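Local coordinates for protein acetyltransferase (Brucella abortus str. 2308 A, PDB 4ZBG) that probably transfers the acetyl group of bound acetyl-coenzyme A to an amine of its substrate, as GNAT-family acetyltransferases do, at residues 61-66 and 92-96. Sequence-based numbering, arbitrary orientation.
Sequences EDGQVL and LPARQ. With ACO (acetyl coenzyme *a), chain B.
Opposite side-chain shapes bring Glu-61 and Arg-95 together: the glutamate runs out straight, its CG trans to the backbone N (chi1 -172°), whereas the arginine folds at both chi2 and chi3, near -65°, and presents the end of its guanidinium to the carboxylate. The grip is end-on and two-pronged. Arg-95 NH1 donates to Glu-61 OE1 at 2.9 Å and Arg-95 NH2 to Glu-61 OE2 at 3.0 Å, both bonds nearly straight. The carboxylate carbon lies in the guanidinium plane, but the two flat groups are twisted 39° apart, and neither oxygen is met in the carboxylate plane: OE2 is approached on its syn side but tilted from the plane, OE1 from farther above it. Leu-66 CD1 sits over one face of the guanidinium, offset toward its rim, 3.6 Å from Arg-95 CZ. The other branch of Leu-66, CD2, meets Leu-92 CD1 at 4.0 Å, the two leucine side chains crossing at about a right angle. Leu-92 CD1 also packs against Val-65 O, and Gln-64 OE1 comes within 4.1 Å of Leu-92 CD1. A backbone bond from Leu-92 N to Leu-66 O, 2.9 Å, ties strand 64-76, which the type I' turn 61-64 joins to strand 55-61 in a hairpin, to the loop residue just after strand 83-91. Ile-100 of helix 100-114 touches both Leu-66 and Arg-95. Gly-97, Gly-99 and Gly-101 give backbone N-H groups to acetyl-coenzyme A, consistent with the pyrophosphate-binding loop of GNAT enzymes, and Gln-96 NE2 lies against the pantetheine part. Arg-95 NE is also paired with Glu-98; the two-bond grip probably favours the ionised form of Glu-61, while both carboxylates together fix the guanidinium's rotation at the entry to the cofactor-binding loop.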
ATOM      1  N   GLU A  61      -4.085 -15.888  -7.451  1.00 10.35           N
ATOM      2  CA  GLU A  61      -4.311 -17.319  -7.318  1.00 11.33           C
ATOM      3  C   GLU A  61      -5.302 -17.721  -8.397  1.00 11.43           C
ATOM      4  O   GLU A  61      -6.345 -17.076  -8.553  1.00 11.27           O
ATOM      5  CB  GLU A  61      -4.876 -17.607  -5.934  1.00 12.22           C
ATOM      6  CG  GLU A  61      -5.000 -19.067  -5.573  1.00 13.39           C
ATOM      7  CD  GLU A  61      -5.624 -19.237  -4.210  1.00 14.62           C
ATOM      8  OE1 GLU A  61      -6.830 -19.528  -4.144  1.00 15.53           O
ATOM      9  OE2 GLU A  61      -4.919 -19.046  -3.197  1.00 15.84           O
ATOM     10  N   ASP A  62      -4.975 -18.769  -9.154  1.00 12.13           N
ATOM     11  CA  ASP A  62      -5.821 -19.221 -10.260  1.00 13.76           C
ATOM     12  C   ASP A  62      -6.147 -18.083 -11.232  1.00 14.62           C
ATOM     13  O   ASP A  62      -7.254 -18.006 -11.773  1.00 15.77           O
ATOM     14  CB  ASP A  62      -7.102 -19.881  -9.732  1.00 15.13           C
ATOM     15  CG  ASP A  62      -6.831 -21.203  -9.047  1.00 16.65           C
ATOM     16  OD1 ASP A  62      -5.972 -21.960  -9.545  1.00 18.03           O
ATOM     17  OD2 ASP A  62      -7.473 -21.488  -8.015  1.00 16.17           O
ATOM     18  N   GLY A  63      -5.176 -17.199 -11.442  1.00 14.23           N
ATOM     19  CA  GLY A  63      -5.329 -16.099 -12.374  1.00 15.50           C
ATOM     20  C   GLY A  63      -6.184 -14.943 -11.892  1.00 14.42           C
ATOM     21  O   GLY A  63      -6.422 -14.001 -12.644  1.00 16.82           O
ATOM     22  N   GLN A  64      -6.635 -15.006 -10.641  1.00 11.67           N
ATOM     23  CA  GLN A  64      -7.469 -13.958 -10.054  1.00 11.17           C
ATOM     24  C   GLN A  64      -6.665 -13.138  -9.050  1.00  9.79           C
ATOM     25  O   GLN A  64      -5.897 -13.695  -8.264  1.00 10.41           O
ATOM     26  CB  GLN A  64      -8.679 -14.575  -9.347  1.00 11.84           C
ATOM     27  CG  GLN A  64      -9.604 -13.554  -8.686  1.00 11.88           C
ATOM     28  CD  GLN A  64     -10.781 -14.190  -7.970  1.00 12.50           C
ATOM     29  OE1 GLN A  64     -11.926 -13.735  -8.085  1.00 16.44           O
ATOM     30  NE2 GLN A  64     -10.516 -15.247  -7.233  1.00 10.91           N
ATOM     31  N   VAL A  65      -6.837 -11.822  -9.084  1.00  9.02           N
ATOM     32  CA  VAL A  65      -6.237 -10.954  -8.074  1.00  8.76           C
ATOM     33  C   VAL A  65      -7.033 -11.090  -6.783  1.00  7.79           C
ATOM     34  O   VAL A  65      -8.225 -10.790  -6.754  1.00  9.00           O
ATOM     35  CB  VAL A  65      -6.179  -9.484  -8.528  1.00  9.86           C
ATOM     36  CG1 VAL A  65      -5.662  -8.606  -7.398  1.00  9.53           C
ATOM     37  CG2 VAL A  65      -5.311  -9.331  -9.773  1.00 11.22           C
ATOM     38  N   LEU A  66      -6.381 -11.543  -5.718  1.00  7.82           N
ATOM     39  CA  LEU A  66      -7.030 -11.657  -4.415  1.00  8.00           C
ATOM     40  C   LEU A  66      -6.787 -10.442  -3.532  1.00  7.43           C
ATOM     41  O   LEU A  66      -7.536 -10.199  -2.595  1.00  7.65           O
ATOM     42  CB  LEU A  66      -6.521 -12.886  -3.673  1.00  9.62           C
ATOM     43  CG  LEU A  66      -6.710 -14.243  -4.335  1.00 10.31           C
ATOM     44  CD1 LEU A  66      -6.238 -15.308  -3.368  1.00 11.81           C
ATOM     45  CD2 LEU A  66      -8.165 -14.468  -4.730  1.00 11.54           C
ATOM     46  N   LEU A  92      -9.801  -9.123  -1.170  1.00  7.05           N
ATOM     47  CA  LEU A  92     -11.195  -9.495  -1.397  1.00  7.18           C
ATOM     48  C   LEU A  92     -11.824  -9.898  -0.076  1.00  7.31           C
ATOM     49  O   LEU A  92     -11.250 -10.710   0.649  1.00  8.04           O
ATOM     50  CB  LEU A  92     -11.277 -10.682  -2.350  1.00  9.31           C
ATOM     51  CG  LEU A  92     -11.079 -10.392  -3.833  1.00 11.00           C
ATOM     52  CD1 LEU A  92     -11.095 -11.693  -4.621  1.00 11.49           C
ATOM     53  CD2 LEU A  92     -12.152  -9.444  -4.350  1.00 13.04           C
ATOM     54  N   PRO A  93     -13.007  -9.345   0.236  1.00  7.79           N
ATOM     55  CA  PRO A  93     -13.627  -9.654   1.524  1.00  8.83           C
ATOM     56  C   PRO A  93     -13.663 -11.146   1.872  1.00  8.70           C
ATOM     57  O   PRO A  93     -13.339 -11.517   3.005  1.00  9.69           O
ATOM     58  CB  PRO A  93     -15.027  -9.065   1.366  1.00 10.35           C
ATOM     59  CG  PRO A  93     -14.753  -7.812   0.573  1.00 10.38           C
ATOM     60  CD  PRO A  93     -13.688  -8.220  -0.437  1.00  9.16           C
ATOM     61  N   ALA A  94     -14.034 -11.995   0.917  1.00  8.62           N
ATOM     62  CA  ALA A  94     -14.144 -13.423   1.183  1.00 10.09           C
ATOM     63  C   ALA A  94     -12.825 -14.078   1.576  1.00 10.61           C
ATOM     64  O   ALA A  94     -12.828 -15.110   2.249  1.00 12.01           O
ATOM     65  CB  ALA A  94     -14.730 -14.126  -0.016  1.00 11.07           C
ATOM     66  N   ARG A  95     -11.710 -13.491   1.151  1.00 10.31           N
ATOM     67  CA  ARG A  95     -10.399 -14.078   1.397  1.00 10.23           C
ATOM     68  C   ARG A  95      -9.609 -13.358   2.484  1.00  9.99           C
ATOM     69  O   ARG A  95      -8.441 -13.656   2.682  1.00 10.72           O
ATOM     70  CB  ARG A  95      -9.587 -14.157   0.100  1.00 11.21           C
ATOM     71  CG  ARG A  95     -10.168 -15.118  -0.948  1.00 12.94           C
ATOM     72  CD  ARG A  95     -10.149 -16.581  -0.491  1.00 12.82           C
ATOM     73  NE  ARG A  95      -8.783 -17.071  -0.342  1.00 12.42           N
ATOM     74  CZ  ARG A  95      -8.077 -17.668  -1.298  1.00 12.24           C
ATOM     75  NH1 ARG A  95      -8.601 -17.871  -2.497  1.00 12.70           N
ATOM     76  NH2 ARG A  95      -6.836 -18.064  -1.057  1.00 12.46           N
ATOM     77  N   GLN A  96     -10.245 -12.433   3.197  1.00  9.34           N
ATOM     78  CA  GLN A  96      -9.596 -11.785   4.331  1.00 10.10           C
ATOM     79  C   GLN A  96      -9.410 -12.727   5.512  1.00 10.15           C
ATOM     80  O   GLN A  96     -10.071 -13.760   5.613  1.00 11.53           O
ATOM     81  CB  GLN A  96     -10.404 -10.569   4.760  1.00 10.97           C
ATOM     82  CG  GLN A  96     -10.330  -9.442   3.744  1.00 10.73           C
ATOM     83  CD  GLN A  96     -11.328  -8.344   4.018  1.00 10.89           C
ATOM     84  OE1 GLN A  96     -12.056  -8.388   5.011  1.00 11.12           O
ATOM     85  NE2 GLN A  96     -11.373  -7.349   3.138  1.00 10.96           N
TER
HETATM   86  N1A ACO B 201      -5.458 -17.480  12.138  1.00 27.27           N
HETATM   87  C2A ACO B 201      -5.902 -16.558  12.986  1.00 25.94           C
HETATM   88  N3A ACO B 201      -5.972 -15.281  12.653  1.00 24.87           N
HETATM   89  C4A ACO B 201      -5.587 -14.879  11.437  1.00 22.62           C
HETATM   90  C5A ACO B 201      -5.119 -15.800  10.530  1.00 23.77           C
HETATM   91  C6A ACO B 201      -5.065 -17.146  10.923  1.00 27.39           C
HETATM   92  N6A ACO B 201      -4.584 -18.158  10.005  1.00 28.99           N
HETATM   93  N7A ACO B 201      -4.802 -15.145   9.407  1.00 22.00           N
HETATM   94  C8A ACO B 201      -5.060 -13.863   9.617  1.00 20.06           C
HETATM   95  N9A ACO B 201      -5.538 -13.675  10.835  1.00 19.20           N
HETATM   96  C1B ACO B 201      -5.934 -12.401  11.435  1.00 16.51           C
HETATM   97  C2B ACO B 201      -4.940 -11.519  11.588  1.00 14.48           C
HETATM   98  O2B ACO B 201      -4.160 -11.726  12.786  1.00 14.09           O
HETATM   99  C3B ACO B 201      -5.730 -10.051  11.628  1.00 13.51           C
HETATM  100  O3B ACO B 201      -6.390  -9.877  12.911  1.00 14.52           O
HETATM  101  P3B ACO B 201      -5.750  -8.992  14.143  1.00 14.42           P
HETATM  102  O7A ACO B 201      -6.784  -9.037  15.242  1.00 15.45           O
HETATM  103  O8A ACO B 201      -5.515  -7.582  13.656  1.00 15.78           O
HETATM  104  O9A ACO B 201      -4.453  -9.657  14.551  1.00 13.40           O
HETATM  105  C4B ACO B 201      -6.638 -10.148  10.654  1.00 13.04           C
HETATM  106  O4B ACO B 201      -6.873 -11.689  10.422  1.00 15.36           O
HETATM  107  C5B ACO B 201      -6.242  -9.601   9.270  1.00 10.98           C
HETATM  108  O5B ACO B 201      -4.923  -9.985   8.969  1.00  9.12           O
HETATM  109  P1A ACO B 201      -4.501 -10.524   7.482  1.00  8.45           P
HETATM  110  O1A ACO B 201      -5.162 -11.826   7.147  1.00  9.36           O
HETATM  111  O2A ACO B 201      -3.000 -10.468   7.420  1.00  8.39           O
HETATM  112  O3A ACO B 201      -5.021  -9.360   6.489  1.00  7.97           O
HETATM  113  P2A ACO B 201      -6.211  -9.453   5.403  1.00  7.86           P
HETATM  114  O4A ACO B 201      -5.816 -10.345   4.268  1.00  7.35           O
HETATM  115  O5A ACO B 201      -7.531  -9.715   6.072  1.00  8.96           O
HETATM  116  O6A ACO B 201      -6.145  -7.936   4.842  1.00  8.45           O
HETATM  117  CBP ACO B 201      -6.943  -5.692   5.023  1.00  9.15           C
HETATM  118  CCP ACO B 201      -6.228  -6.845   5.732  1.00  8.92           C
HETATM  119  CDP ACO B 201      -6.935  -4.484   5.957  1.00 10.30           C
HETATM  120  CEP ACO B 201      -6.185  -5.388   3.736  1.00  9.72           C
HETATM  121  CAP ACO B 201      -8.376  -6.126   4.707  1.00  9.16           C
HETATM  122  OAP ACO B 201      -9.078  -6.254   5.920  1.00 13.05           O
HETATM  123  C9P ACO B 201      -9.136  -5.158   3.797  1.00  7.94           C
HETATM  124  O9P ACO B 201      -9.019  -5.157   2.608  1.00  7.54           O
HETATM  125  N8P ACO B 201     -10.021  -4.256   4.473  1.00  8.51           N
HETATM  126  C7P ACO B 201     -10.826  -3.295   3.752  1.00  8.65           C
HETATM  127  C6P ACO B 201      -9.971  -2.194   3.144  1.00  8.17           C
HETATM  128  C5P ACO B 201      -9.114  -1.520   4.194  1.00  8.09           C
HETATM  129  O5P ACO B 201      -9.576  -1.059   5.192  1.00  9.51           O
HETATM  130  N4P ACO B 201      -7.707  -1.459   3.927  1.00  7.38           N
HETATM  131  C3P ACO B 201      -6.815  -0.830   4.879  1.00  8.09           C
HETATM  132  C2P ACO B 201      -6.867   0.687   4.747  1.00  9.84           C
HETATM  133  S1P ACO B 201      -5.562   1.409   5.777  1.00  9.55           S
HETATM  134  C   ACO B 201      -4.086   1.315   4.751  1.00  9.65           C
HETATM  135  O   ACO B 201      -4.159   0.965   3.616  1.00 11.01           O
HETATM  136  CH3 ACO B 201      -2.769   1.691   5.408  1.00 10.49           C